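Local coordinates for protein putative transcriptional regulator (Clostridium difficile, PDB 3QI7) that is of unknown function, but has a periplasmic-binding-protein-like fold and probably acts as a lipoprotein that binds a small ligand, perhaps a sugar, at residues Phe13-Val18 and Ala90-Thr95; Gly99-Leu104 and Ala119-Asp124; Ile114-Ala119 and Gln130-Asn135; Thr327-Cys332 and Val357-Gln362. All coordinates share one frame; numbering follows the deposited sequence.

Contact 1: residues Phe13-Val18 and Ala90-Thr95; sequences FKVAVV and AIVVST
The parallel pairing of the first and third strands of an open α/β sheet makes this contact, with strand 13-19 running beside strand 88-94 at an axis distance of 4.7 Å and an angle of 16°. Four backbone hydrogen bonds pass back and forth between them. A16 gives its N-H to A90 O (2.9 Å) and its carbonyl oxygen to V92 N (2.9 Å); V18 repeats the pattern, with N to V92 O (2.8 Å) and O to S94 N (2.9 Å). The last three are nearly straight and lie close to the C=O axis of the acceptor. V92 O also receives the CA-H of V17, with V17 CA 3.3 Å from it. Strand 57-63 pairs with the other edge of strand 13-19, so the strand order 2-1-3 is set here, as in the Rossmann-like lobes of type I periplasmic binding proteins. V15, V17, A90 and V92 share the face covered by helix 306-324, where V15 CG1 meets V92 CG2 at 4.2 Å. A16, V18, I91 and V93 occupy the other face, and helix 101-110 lies against I91 and V93. V18 and V93 stand side by side, each with CG1 anti to its backbone N. Each therefore keeps CG2 beside its own N, and V93 CG2 rests 4.1 Å from V18 CB. I91 instead turns CG2 anti to its N, bringing this methyl against V18 CG2. S94 OG is hydrogen-bonded to A119 O, just past the end of strand 115-118, while the K14 chain leads away from strand 88-94, to a salt bridge between NZ and D85.

Contact 2: residues Gly99-Leu104 and Ala119-Asp124; sequences GLLPAL and APMGDD
Selenomethionine M121 points its CB toward the start of helix 101-110, and only its outer atoms, SE and CE, meet that segment. CG, anti to the carbonyl carbon, lies against V93 of the neighbouring strand. An extended second torsion carries SE to the tip of L104, where L104 CD1 meets M121 SE at 3.5 Å. The chain then bends (chi3 66°), which turns M121 CE against the backbone at the beginning of the helix, 3.5 Å from L101 N and 4.0 Å from L100 CB. L101 N is buried here with no hydrogen-bonding partner in the model. The M121 loop follows strand 115-118 and begins with a cis peptide before P120; it lies at the C-terminal ends of the parallel strands, where the loops of periplasmic binding proteins commonly line the ligand cleft. D123 supplies the polar half of the contact. Its OD2 accepts the N-H of G99 at 2.8 Å, an almost straight bond that comes from above the carboxylate plane, and it also lies 3.7 Å from L101 CB. D123 OD1 accepts a water (2.7 Å), which in turn accepts the N-H of L100 (3.0 Å). With one oxygen bonded to a backbone N-H and the other linked to one through water, the carboxylate is probably favoured in its charged form. G99 has a positive phi (132°), at which a CB would collide with the preceding carbonyl oxygen.

Contact 3: residues Ile114-Ala119 and Gln130-Asn135; sequences IITISA and QFVDVN
This is a parallel strand pairing reinforced by side-chain to backbone bonds, and it closes the β-α-β unit formed by strand 115-118, helix 125-131 and strand 134-137. The ladder itself is short: V134 N donates to T116 O (3.0 Å) and S118 N to V134 O (2.9 Å), both nearly along the C=O axis. Just before it, T116 and D133 grip each other twice. D133 OD2 takes T116 N at 2.9 Å from above the carboxylate plane, while T116 OG1 accepts D133 N at 3.1 Å in a nearly straight bond. The hydroxyl can do so because it occupies the crowded position between N and the carbonyl carbon (chi1 51°), with CG2 anti to that carbon. A water joins the same OG1 to F131 O, so the threonine is also tied to the end of the helix. K108 forms a salt bridge with D133 OD2, which probably steadies its charge. Where the crossover from helix to strand is completed, V132 tucks CG1 against T116 O at 3.5 Å. On one face of the sheet, S118 OG makes a very short bond (2.5 Å) to a lone pair of N135 OD1, lying in the plane of that amide carbonyl. The amide is held at its other end too: N135 ND2 donates to V132 O at 3.1 Å, and reaches N360 O, in the turn that precedes strand 361-370. I117 and V134 point side by side to the other face, with I117 CG1 4.1 Å from V134 CB; helix 306-324 packs on I117 there.

Contact 4: residues Thr327-Cys332 and Val357-Gln362; sequences TQEDVC and VLYNYQ
The single helical turn 328-331 ends at C332, whose CA lies 5.3 Å from the CA of N360, inside a type I β turn that runs from L358 to Y361. C332 fills the meeting point. Its CB rests 3.5 Å from Y359 O and 3.6 Å from Y359 CD1, while SG, anti to the carbonyl carbon, lies 3.7 Å from N360 CA. The Y359 side chain starts in the crowded position between its N and carbonyl carbon (chi1 70°), which brings the ring up to the short helix. Q328 O meets the ring at its edge, in plane, 3.8 Å from Y359 CE1. At the tip, the phenol oxygen rests against two methylene groups, Q328 CG and E329 CG, each 3.5 Å from Y359 OH; the Q328 chain crosses the tyrosine at about a right angle and that of E329 crosses it obliquely. E329 is bent at its second torsion, and its OE1 receives the T327 hydroxyl proton. D330 OD2 accepts the N-H of T327, the N-cap residue. Within the second segment, Q362 NE2 donates to a lone pair of Y359 O at 3.0 Å, close to its own amide plane, and so holds the turn to the strand after it. N360 is fixed by the β-α-β unit beside it: OD1 bonds S129 OG of helix 125-131 and ND2 bonds D133 O. The type I turn, packed against the short helix, immediately precedes strand 361-370, which joins strand 134-137 in parallel in this periplasmic-binding-protein-like fold.

In the fold
Contacts 1, 3 and 4 follow one another across the same mixed sheet, linked by backbone bonds such as I91 N to I115 O and N135 N to N360 O. Contact 1, deep in that sheet, is almost wholly aliphatic apart from its backbone bonds; contact 3, also largely buried, adds a network of hydroxyl, carboxylate and amide groups. Contact 4, toward the surface, relies mainly on side-chain packing between its segments. Contact 2, buried as well, instead joins a helix to a loop beyond the strand ends. It shares A119 with contact 3 and alternates with it along the chain, and L101 and L104 pack on V132, so helix 101-110 serves both.

Contact 1: residues Phe13-Val18 and Ala90-Thr95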
loop_
_atom_site.group_PDB
_atom_site.type_symbol
_atom_site.label_atom_id
_atom_site.label_comp_id
_atom_site.label_asym_id
_atom_site.label_seq_id
_atom_site.Cartn_x
_atom_site.Cartn_y
_atom_site.Cartn_z
ATOM N N PHE A 13 21.668 -12.361 12.744
ATOM C CA PHE A 13 21.091 -12.739 11.459
ATOM C C PHE A 13 20.843 -11.563 10.541
ATOM O O PHE A 13 20.917 -10.408 10.958
ATOM C CB PHE A 13 19.821 -13.580 11.678
ATOM C CG PHE A 13 18.702 -12.851 12.364
ATOM C CD1 PHE A 13 18.665 -12.739 13.754
ATOM C CD2 PHE A 13 17.663 -12.288 11.620
ATOM C CE1 PHE A 13 17.622 -12.092 14.399
ATOM C CE2 PHE A 13 16.610 -11.622 12.256
ATOM C CZ PHE A 13 16.590 -11.533 13.658
ATOM N N LYS A 14 20.604 -11.864 9.269
ATOM C CA LYS A 14 20.194 -10.835 8.295
ATOM C C LYS A 14 18.758 -11.093 7.803
ATOM O O LYS A 14 18.337 -12.254 7.617
ATOM C CB LYS A 14 21.156 -10.799 7.101
ATOM C CG LYS A 14 22.617 -10.477 7.438
ATOM C CD LYS A 14 23.437 -10.371 6.150
ATOM C CE LYS A 14 24.920 -10.066 6.415
ATOM N NZ LYS A 14 25.756 -10.698 5.358
ATOM N N VAL A 15 18.007 -10.013 7.656
ATOM C CA VAL A 15 16.730 -10.025 6.959
ATOM C C VAL A 15 16.956 -9.352 5.609
ATOM O O VAL A 15 17.209 -8.154 5.537
ATOM C CB VAL A 15 15.642 -9.283 7.753
ATOM C CG1 VAL A 15 14.308 -9.304 6.985
ATOM C CG2 VAL A 15 15.454 -9.938 9.150
ATOM N N ALA A 16 16.910 -10.132 4.543
ATOM C CA ALA A 16 17.107 -9.574 3.213
ATOM C C ALA A 16 15.777 -9.002 2.738
ATOM O O ALA A 16 14.752 -9.650 2.914
ATOM C CB ALA A 16 17.626 -10.652 2.237
ATOM N N VAL A 17 15.810 -7.803 2.150
ATOM C CA VAL A 17 14.628 -7.131 1.671
ATOM C C VAL A 17 14.842 -6.693 0.227
ATOM O O VAL A 17 15.722 -5.882 -0.061
ATOM C CB VAL A 17 14.256 -5.893 2.549
ATOM C CG1 VAL A 17 12.966 -5.309 2.079
ATOM C CG2 VAL A 17 14.145 -6.302 4.034
ATOM N N VAL A 18 14.015 -7.229 -0.675
ATOM C CA VAL A 18 14.126 -6.969 -2.101
ATOM C C VAL A 18 13.105 -5.920 -2.533
ATOM O O VAL A 18 11.886 -6.078 -2.303
ATOM C CB VAL A 18 13.881 -8.272 -2.896
ATOM C CG1 VAL A 18 14.030 -8.026 -4.434
ATOM C CG2 VAL A 18 14.796 -9.351 -2.388
ATOM N N ALA A 90 15.805 -14.636 6.673
ATOM C CA ALA A 90 14.504 -14.357 6.091
ATOM C C ALA A 90 14.667 -13.504 4.836
ATOM O O ALA A 90 15.616 -12.706 4.727
ATOM C CB ALA A 90 13.584 -13.663 7.122
ATOM N N ILE A 91 13.764 -13.708 3.882
ATOM C CA ILE A 91 13.700 -12.867 2.683
ATOM C C ILE A 91 12.302 -12.264 2.521
ATOM O O ILE A 91 11.315 -12.994 2.438
ATOM C CB ILE A 91 14.077 -13.643 1.391
ATOM C CG1 ILE A 91 15.470 -14.268 1.515
ATOM C CG2 ILE A 91 14.040 -12.705 0.185
ATOM C CD1 ILE A 91 15.814 -15.237 0.382
ATOM N N VAL A 92 12.244 -10.930 2.468
ATOM C CA VAL A 92 11.044 -10.177 2.200
ATOM C C VAL A 92 11.166 -9.588 0.789
ATOM O O VAL A 92 12.166 -8.955 0.461
ATOM C CB VAL A 92 10.867 -9.014 3.250
ATOM C CG1 VAL A 92 9.659 -8.131 2.916
ATOM C CG2 VAL A 92 10.765 -9.581 4.686
ATOM N N VAL A 93 10.147 -9.792 -0.036
ATOM C CA VAL A 93 10.096 -9.223 -1.377
ATOM C C VAL A 93 8.913 -8.246 -1.475
ATOM O O VAL A 93 7.789 -8.603 -1.145
ATOM C CB VAL A 93 9.961 -10.345 -2.435
ATOM C CG1 VAL A 93 9.819 -9.734 -3.828
ATOM C CG2 VAL A 93 11.139 -11.300 -2.374
ATOM N N SER A 94 9.165 -7.008 -1.892
ATOM C CA SER A 94 8.123 -6.022 -2.053
ATOM C C SER A 94 8.078 -5.427 -3.485
ATOM O O SER A 94 8.887 -4.580 -3.822
ATOM C CB SER A 94 8.306 -4.892 -1.012
ATOM O OG SER A 94 7.171 -4.021 -0.969
ATOM N N THR A 95 7.123 -5.880 -4.302
ATOM C CA THR A 95 6.856 -5.309 -5.639
ATOM C C THR A 95 5.415 -5.634 -6.061
ATOM O O THR A 95 4.935 -6.743 -5.834
ATOM C CB THR A 95 7.850 -5.864 -6.753
ATOM O OG1 THR A 95 7.498 -5.347 -8.059
ATOM C CG2 THR A 95 7.818 -7.401 -6.828
#

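Contact 2: residues Gly99-Leu104 and Ala119-Asp124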
loop_
_atom_site.group_PDB
_atom_site.type_symbol
_atom_site.label_atom_id
_atom_site.label_comp_id
_atom_site.label_asym_id
_atom_site.label_seq_id
_atom_site.Cartn_x
_atom_site.Cartn_y
_atom_site.Cartn_z
ATOM N N GLY A 99 6.618 -12.238 -11.316
ATOM C CA GLY A 99 7.757 -12.833 -11.972
ATOM C C GLY A 99 8.798 -13.436 -11.057
ATOM O O GLY A 99 9.606 -14.255 -11.514
ATOM N N LEU A 100 8.811 -13.043 -9.777
ATOM C CA LEU A 100 9.928 -13.410 -8.906
ATOM C C LEU A 100 9.674 -14.706 -8.128
ATOM O O LEU A 100 10.580 -15.236 -7.463
ATOM C CB LEU A 100 10.271 -12.255 -7.954
ATOM C CG LEU A 100 10.653 -10.939 -8.654
ATOM C CD1 LEU A 100 10.700 -9.779 -7.633
ATOM C CD2 LEU A 100 11.993 -11.063 -9.431
ATOM N N LEU A 101 8.472 -15.250 -8.236
ATOM C CA LEU A 101 8.143 -16.456 -7.472
ATOM C C LEU A 101 9.136 -17.617 -7.660
ATOM O O LEU A 101 9.526 -18.248 -6.665
ATOM C CB LEU A 101 6.699 -16.906 -7.746
ATOM C CG LEU A 101 6.132 -18.040 -6.887
ATOM C CD1 LEU A 101 6.282 -17.764 -5.395
ATOM C CD2 LEU A 101 4.662 -18.258 -7.244
ATOM N N PRO A 102 9.580 -17.900 -8.919
ATOM C CA PRO A 102 10.549 -19.006 -9.056
ATOM C C PRO A 102 11.793 -18.819 -8.206
ATOM O O PRO A 102 12.354 -19.810 -7.714
ATOM C CB PRO A 102 10.899 -19.013 -10.558
ATOM C CG PRO A 102 9.681 -18.400 -11.221
ATOM C CD PRO A 102 9.249 -17.316 -10.235
ATOM N N ALA A 103 12.196 -17.566 -8.002
ATOM C CA ALA A 103 13.357 -17.273 -7.179
ATOM C C ALA A 103 13.171 -17.793 -5.749
ATOM O O ALA A 103 14.091 -18.380 -5.163
ATOM C CB ALA A 103 13.653 -15.758 -7.162
ATOM N N LEU A 104 11.988 -17.553 -5.182
ATOM C CA LEU A 104 11.734 -17.955 -3.812
ATOM C C LEU A 104 11.543 -19.472 -3.687
ATOM O O LEU A 104 11.867 -20.052 -2.648
ATOM C CB LEU A 104 10.544 -17.191 -3.241
ATOM C CG LEU A 104 10.765 -15.670 -3.103
ATOM C CD1 LEU A 104 9.536 -14.982 -2.585
ATOM C CD2 LEU A 104 11.937 -15.332 -2.221
ATOM N N ALA A 119 5.287 -9.023 0.359
ATOM C CA ALA A 119 4.792 -7.843 1.020
ATOM C C ALA A 119 4.812 -6.535 0.178
ATOM O O ALA A 119 5.409 -5.542 0.558
ATOM C CB ALA A 119 5.541 -7.681 2.331
ATOM N N PRO A 120 4.108 -6.515 -0.980
ATOM C CA PRO A 120 3.402 -7.607 -1.635
ATOM C C PRO A 120 4.254 -8.206 -2.736
ATOM O O PRO A 120 5.376 -7.762 -2.946
ATOM C CB PRO A 120 2.191 -6.880 -2.267
ATOM C CG PRO A 120 2.845 -5.554 -2.806
ATOM C CD PRO A 120 3.932 -5.236 -1.721
HETATM N N MSE A 121 3.755 -9.243 -3.406
HETATM C CA MSE A 121 4.282 -9.635 -4.723
HETATM C C MSE A 121 3.103 -9.647 -5.723
HETATM O O MSE A 121 1.941 -9.755 -5.322
HETATM C CB MSE A 121 4.989 -10.987 -4.654
HETATM C CG MSE A 121 6.416 -10.877 -4.066
HETATM SE SE MSE A 121 7.217 -12.616 -3.611
HETATM C CE MSE A 121 7.399 -13.408 -5.402
ATOM N N GLY A 122 3.405 -9.530 -7.013
ATOM C CA GLY A 122 2.377 -9.394 -8.026
ATOM C C GLY A 122 1.899 -10.707 -8.598
ATOM O O GLY A 122 1.001 -10.721 -9.442
ATOM N N ASP A 123 2.492 -11.811 -8.152
ATOM C CA ASP A 123 2.156 -13.133 -8.703
ATOM C C ASP A 123 0.776 -13.635 -8.281
ATOM O O ASP A 123 0.172 -13.138 -7.335
ATOM C CB ASP A 123 3.227 -14.163 -8.314
ATOM C CG ASP A 123 4.648 -13.636 -8.531
ATOM O OD1 ASP A 123 5.120 -12.830 -7.698
ATOM O OD2 ASP A 123 5.287 -14.005 -9.537
ATOM N N ASP A 124 0.283 -14.642 -8.992
ATOM C CA ASP A 124 -1.002 -15.274 -8.671
ATOM C C ASP A 124 -1.072 -15.607 -7.158
ATOM O O ASP A 124 -0.166 -16.242 -6.616
ATOM C CB ASP A 124 -1.138 -16.577 -9.491
ATOM C CG ASP A 124 -2.461 -17.300 -9.245
ATOM O OD1 ASP A 124 -2.719 -17.721 -8.101
ATOM O OD2 ASP A 124 -3.235 -17.475 -10.203
HETATM O O HOH W 1 7.150 -11.086 -8.260
#

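Contact 3: residues Ile114-Ala119 and Gln130-Asn135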
loop_
_atom_site.group_PDB
_atom_site.type_symbol
_atom_site.label_atom_id
_atom_site.label_comp_id
_atom_site.label_asym_id
_atom_site.label_seq_id
_atom_site.Cartn_x
_atom_site.Cartn_y
_atom_site.Cartn_z
ATOM N N ILE A 114 14.945 -20.665 5.700
ATOM C CA ILE A 114 14.728 -19.246 5.403
ATOM C C ILE A 114 13.222 -18.935 5.343
ATOM O O ILE A 114 12.468 -19.574 4.618
ATOM C CB ILE A 114 15.440 -18.800 4.084
ATOM C CG1 ILE A 114 16.960 -18.887 4.259
ATOM C CG2 ILE A 114 15.036 -17.369 3.688
ATOM C CD1 ILE A 114 17.813 -18.230 3.119
ATOM N N ILE A 115 12.805 -17.934 6.119
ATOM C CA ILE A 115 11.420 -17.488 6.159
ATOM C C ILE A 115 11.189 -16.563 4.981
ATOM O O ILE A 115 11.864 -15.547 4.869
ATOM C CB ILE A 115 11.182 -16.726 7.447
ATOM C CG1 ILE A 115 11.354 -17.687 8.628
ATOM C CG2 ILE A 115 9.790 -16.100 7.464
ATOM C CD1 ILE A 115 11.185 -17.013 9.962
ATOM N N THR A 116 10.266 -16.913 4.094
ATOM C CA THR A 116 9.953 -16.060 2.933
ATOM C C THR A 116 8.612 -15.333 3.070
ATOM O O THR A 116 7.617 -15.915 3.499
ATOM C CB THR A 116 9.974 -16.897 1.632
ATOM O OG1 THR A 116 9.150 -18.057 1.795
ATOM C CG2 THR A 116 11.430 -17.313 1.297
ATOM N N ILE A 117 8.597 -14.047 2.714
ATOM C CA ILE A 117 7.444 -13.197 2.922
ATOM C C ILE A 117 7.250 -12.297 1.692
ATOM O O ILE A 117 8.191 -11.609 1.269
ATOM C CB ILE A 117 7.628 -12.294 4.170
ATOM C CG1 ILE A 117 8.068 -13.109 5.387
ATOM C CG2 ILE A 117 6.349 -11.464 4.456
ATOM C CD1 ILE A 117 8.160 -12.326 6.649
ATOM N N SER A 118 6.069 -12.360 1.094
ATOM C CA SER A 118 5.663 -11.415 0.061
ATOM C C SER A 118 4.955 -10.238 0.775
ATOM O O SER A 118 4.117 -10.435 1.694
ATOM C CB SER A 118 4.782 -12.090 -1.017
ATOM O OG SER A 118 3.515 -12.559 -0.495
ATOM N N ALA A 119 5.287 -9.023 0.359
ATOM C CA ALA A 119 4.792 -7.843 1.020
ATOM C C ALA A 119 4.812 -6.535 0.178
ATOM O O ALA A 119 5.409 -5.542 0.558
ATOM C CB ALA A 119 5.541 -7.681 2.331
ATOM N N GLN A 130 0.910 -21.199 -1.879
ATOM C CA GLN A 130 1.519 -22.532 -1.955
ATOM C C GLN A 130 3.027 -22.455 -1.700
ATOM O O GLN A 130 3.574 -23.275 -0.987
ATOM C CB GLN A 130 1.242 -23.175 -3.331
ATOM C CG GLN A 130 1.516 -24.694 -3.411
ATOM C CD GLN A 130 1.270 -25.290 -4.803
ATOM O OE1 GLN A 130 0.607 -24.696 -5.650
ATOM N NE2 GLN A 130 1.810 -26.472 -5.029
ATOM N N PHE A 131 3.690 -21.446 -2.276
ATOM C CA PHE A 131 5.179 -21.483 -2.370
ATOM C C PHE A 131 5.944 -20.479 -1.508
ATOM O O PHE A 131 7.166 -20.580 -1.417
ATOM C CB PHE A 131 5.621 -21.327 -3.838
ATOM C CG PHE A 131 5.145 -22.437 -4.732
ATOM C CD1 PHE A 131 5.559 -23.735 -4.520
ATOM C CD2 PHE A 131 4.269 -22.173 -5.785
ATOM C CE1 PHE A 131 5.107 -24.767 -5.345
ATOM C CE2 PHE A 131 3.811 -23.190 -6.610
ATOM C CZ PHE A 131 4.232 -24.490 -6.395
ATOM N N VAL A 132 5.242 -19.525 -0.900
ATOM C CA VAL A 132 5.870 -18.508 -0.037
ATOM C C VAL A 132 5.279 -18.630 1.362
ATOM O O VAL A 132 4.053 -18.817 1.513
ATOM C CB VAL A 132 5.651 -17.076 -0.623
ATOM C CG1 VAL A 132 6.278 -16.006 0.271
ATOM C CG2 VAL A 132 6.183 -16.991 -2.079
ATOM N N ASP A 133 6.113 -18.538 2.403
ATOM C CA ASP A 133 5.635 -18.814 3.780
ATOM C C ASP A 133 4.516 -17.861 4.293
ATOM O O ASP A 133 3.503 -18.326 4.797
ATOM C CB ASP A 133 6.793 -18.782 4.800
ATOM C CG ASP A 133 7.884 -19.791 4.496
ATOM O OD1 ASP A 133 7.546 -20.901 4.048
ATOM O OD2 ASP A 133 9.095 -19.475 4.721
ATOM N N VAL A 134 4.745 -16.539 4.206
ATOM C CA VAL A 134 3.800 -15.499 4.673
ATOM C C VAL A 134 3.563 -14.520 3.537
ATOM O O VAL A 134 4.505 -14.091 2.879
ATOM C CB VAL A 134 4.329 -14.739 5.910
ATOM C CG1 VAL A 134 3.303 -13.693 6.396
ATOM C CG2 VAL A 134 4.662 -15.724 7.033
ATOM N N ASN A 135 2.296 -14.245 3.272
ATOM C CA ASN A 135 1.863 -13.400 2.165
ATOM C C ASN A 135 0.918 -12.311 2.646
ATOM O O ASN A 135 -0.108 -12.594 3.236
ATOM C CB ASN A 135 1.220 -14.262 1.083
ATOM C CG ASN A 135 2.183 -15.314 0.554
ATOM O OD1 ASN A 135 3.086 -14.987 -0.222
ATOM N ND2 ASN A 135 2.049 -16.564 1.028
HETATM O O HOH W 2 9.414 -19.519 -0.748
#

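Contact 4: residues Thr327-Cys332 and Val357-Gln362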
loop_
_atom_site.group_PDB
_atom_site.type_symbol
_atom_site.label_atom_id
_atom_site.label_comp_id
_atom_site.label_asym_id
_atom_site.label_seq_id
_atom_site.Cartn_x
_atom_site.Cartn_y
_atom_site.Cartn_z
ATOM N N THR A 327 6.884 -20.079 12.861
ATOM C CA THR A 327 6.635 -20.418 11.469
ATOM C C THR A 327 5.284 -19.792 11.044
ATOM O O THR A 327 4.594 -19.128 11.849
ATOM C CB THR A 327 6.620 -21.966 11.277
ATOM O OG1 THR A 327 5.567 -22.519 12.070
ATOM C CG2 THR A 327 7.978 -22.610 11.677
ATOM N N GLN A 328 4.917 -19.996 9.779
ATOM C CA GLN A 328 3.699 -19.375 9.203
ATOM C C GLN A 328 2.441 -19.664 10.047
ATOM O O GLN A 328 1.566 -18.823 10.151
ATOM C CB GLN A 328 3.478 -19.856 7.763
ATOM C CG GLN A 328 3.274 -21.405 7.649
ATOM C CD GLN A 328 3.373 -21.958 6.244
ATOM O OE1 GLN A 328 3.284 -21.236 5.265
ATOM N NE2 GLN A 328 3.547 -23.272 6.144
ATOM N N GLU A 329 2.362 -20.859 10.643
ATOM C CA GLU A 329 1.192 -21.244 11.422
ATOM C C GLU A 329 1.036 -20.362 12.640
ATOM O O GLU A 329 -0.082 -20.090 13.043
ATOM C CB GLU A 329 1.244 -22.703 11.914
ATOM C CG GLU A 329 1.283 -23.754 10.826
ATOM C CD GLU A 329 2.712 -24.133 10.435
ATOM O OE1 GLU A 329 3.628 -23.292 10.604
ATOM O OE2 GLU A 329 2.909 -25.269 9.947
ATOM N N ASP A 330 2.155 -19.926 13.222
ATOM C CA ASP A 330 2.137 -19.125 14.459
ATOM C C ASP A 330 1.686 -17.689 14.243
ATOM O O ASP A 330 1.074 -17.089 15.140
ATOM C CB ASP A 330 3.519 -19.066 15.085
ATOM C CG ASP A 330 4.030 -20.408 15.513
ATOM O OD1 ASP A 330 3.307 -21.101 16.251
ATOM O OD2 ASP A 330 5.159 -20.757 15.126
ATOM N N VAL A 331 1.972 -17.137 13.068
ATOM C CA VAL A 331 1.740 -15.704 12.835
ATOM C C VAL A 331 0.586 -15.387 11.866
ATOM O O VAL A 331 0.032 -14.303 11.932
ATOM C CB VAL A 331 3.048 -14.946 12.400
ATOM C CG1 VAL A 331 4.192 -15.197 13.416
ATOM C CG2 VAL A 331 3.490 -15.301 10.986
ATOM N N CYS A 332 0.216 -16.326 10.996
ATOM C CA CYS A 332 -0.781 -16.056 9.970
ATOM C C CYS A 332 -2.186 -16.294 10.537
ATOM O O CYS A 332 -2.792 -17.355 10.339
ATOM C CB CYS A 332 -0.529 -16.873 8.712
ATOM S SG CYS A 332 0.976 -16.417 7.849
ATOM N N VAL A 357 -8.863 -21.906 4.077
ATOM C CA VAL A 357 -7.755 -22.855 3.970
ATOM C C VAL A 357 -6.420 -22.175 3.687
ATOM O O VAL A 357 -5.409 -22.567 4.274
ATOM C CB VAL A 357 -8.053 -23.934 2.913
ATOM C CG1 VAL A 357 -6.796 -24.752 2.581
ATOM C CG2 VAL A 357 -9.198 -24.827 3.407
ATOM N N LEU A 358 -6.420 -21.147 2.819
ATOM C CA LEU A 358 -5.204 -20.379 2.472
ATOM C C LEU A 358 -4.980 -19.284 3.508
ATOM O O LEU A 358 -5.053 -18.081 3.220
ATOM C CB LEU A 358 -5.281 -19.816 1.042
ATOM C CG LEU A 358 -5.627 -20.845 -0.063
ATOM C CD1 LEU A 358 -5.637 -20.209 -1.465
ATOM C CD2 LEU A 358 -4.667 -22.020 0.015
ATOM N N TYR A 359 -4.699 -19.729 4.728
ATOM C CA TYR A 359 -4.588 -18.823 5.866
ATOM C C TYR A 359 -3.306 -17.998 5.795
ATOM O O TYR A 359 -3.213 -16.923 6.409
ATOM C CB TYR A 359 -4.656 -19.634 7.164
ATOM C CG TYR A 359 -3.431 -20.453 7.362
ATOM C CD1 TYR A 359 -2.302 -19.898 7.956
ATOM C CD2 TYR A 359 -3.357 -21.754 6.895
ATOM C CE1 TYR A 359 -1.148 -20.615 8.110
ATOM C CE2 TYR A 359 -2.204 -22.491 7.043
ATOM C CZ TYR A 359 -1.115 -21.928 7.660
ATOM O OH TYR A 359 0.026 -22.643 7.810
ATOM N N ASN A 360 -2.307 -18.486 5.053
ATOM C CA ASN A 360 -1.018 -17.811 4.998
ATOM C C ASN A 360 -0.968 -16.695 3.949
ATOM O O ASN A 360 0.119 -16.176 3.637
ATOM C CB ASN A 360 0.151 -18.791 4.836
ATOM C CG ASN A 360 0.207 -19.405 3.484
ATOM O OD1 ASN A 360 -0.833 -19.718 2.916
ATOM N ND2 ASN A 360 1.411 -19.549 2.928
ATOM N N TYR A 361 -2.129 -16.323 3.411
ATOM C CA TYR A 361 -2.230 -15.100 2.596
ATOM C C TYR A 361 -3.229 -14.251 3.304
ATOM O O TYR A 361 -4.367 -14.667 3.468
ATOM C CB TYR A 361 -2.635 -15.396 1.124
ATOM C CG TYR A 361 -2.616 -14.118 0.299
ATOM C CD1 TYR A 361 -3.538 -13.109 0.548
ATOM C CD2 TYR A 361 -1.650 -13.891 -0.682
ATOM C CE1 TYR A 361 -3.504 -11.905 -0.144
ATOM C CE2 TYR A 361 -1.609 -12.675 -1.368
ATOM C CZ TYR A 361 -2.554 -11.706 -1.109
ATOM O OH TYR A 361 -2.599 -10.502 -1.775
ATOM N N GLN A 362 -2.818 -13.061 3.764
ATOM C CA GLN A 362 -3.692 -12.213 4.563
ATOM C C GLN A 362 -3.740 -10.849 3.922
ATOM O O GLN A 362 -2.687 -10.291 3.626
ATOM C CB GLN A 362 -3.156 -12.092 5.993
ATOM C CG GLN A 362 -3.287 -13.414 6.823
ATOM C CD GLN A 362 -4.666 -13.667 7.400
ATOM O OE1 GLN A 362 -5.449 -12.733 7.591
ATOM N NE2 GLN A 362 -4.952 -14.941 7.756
#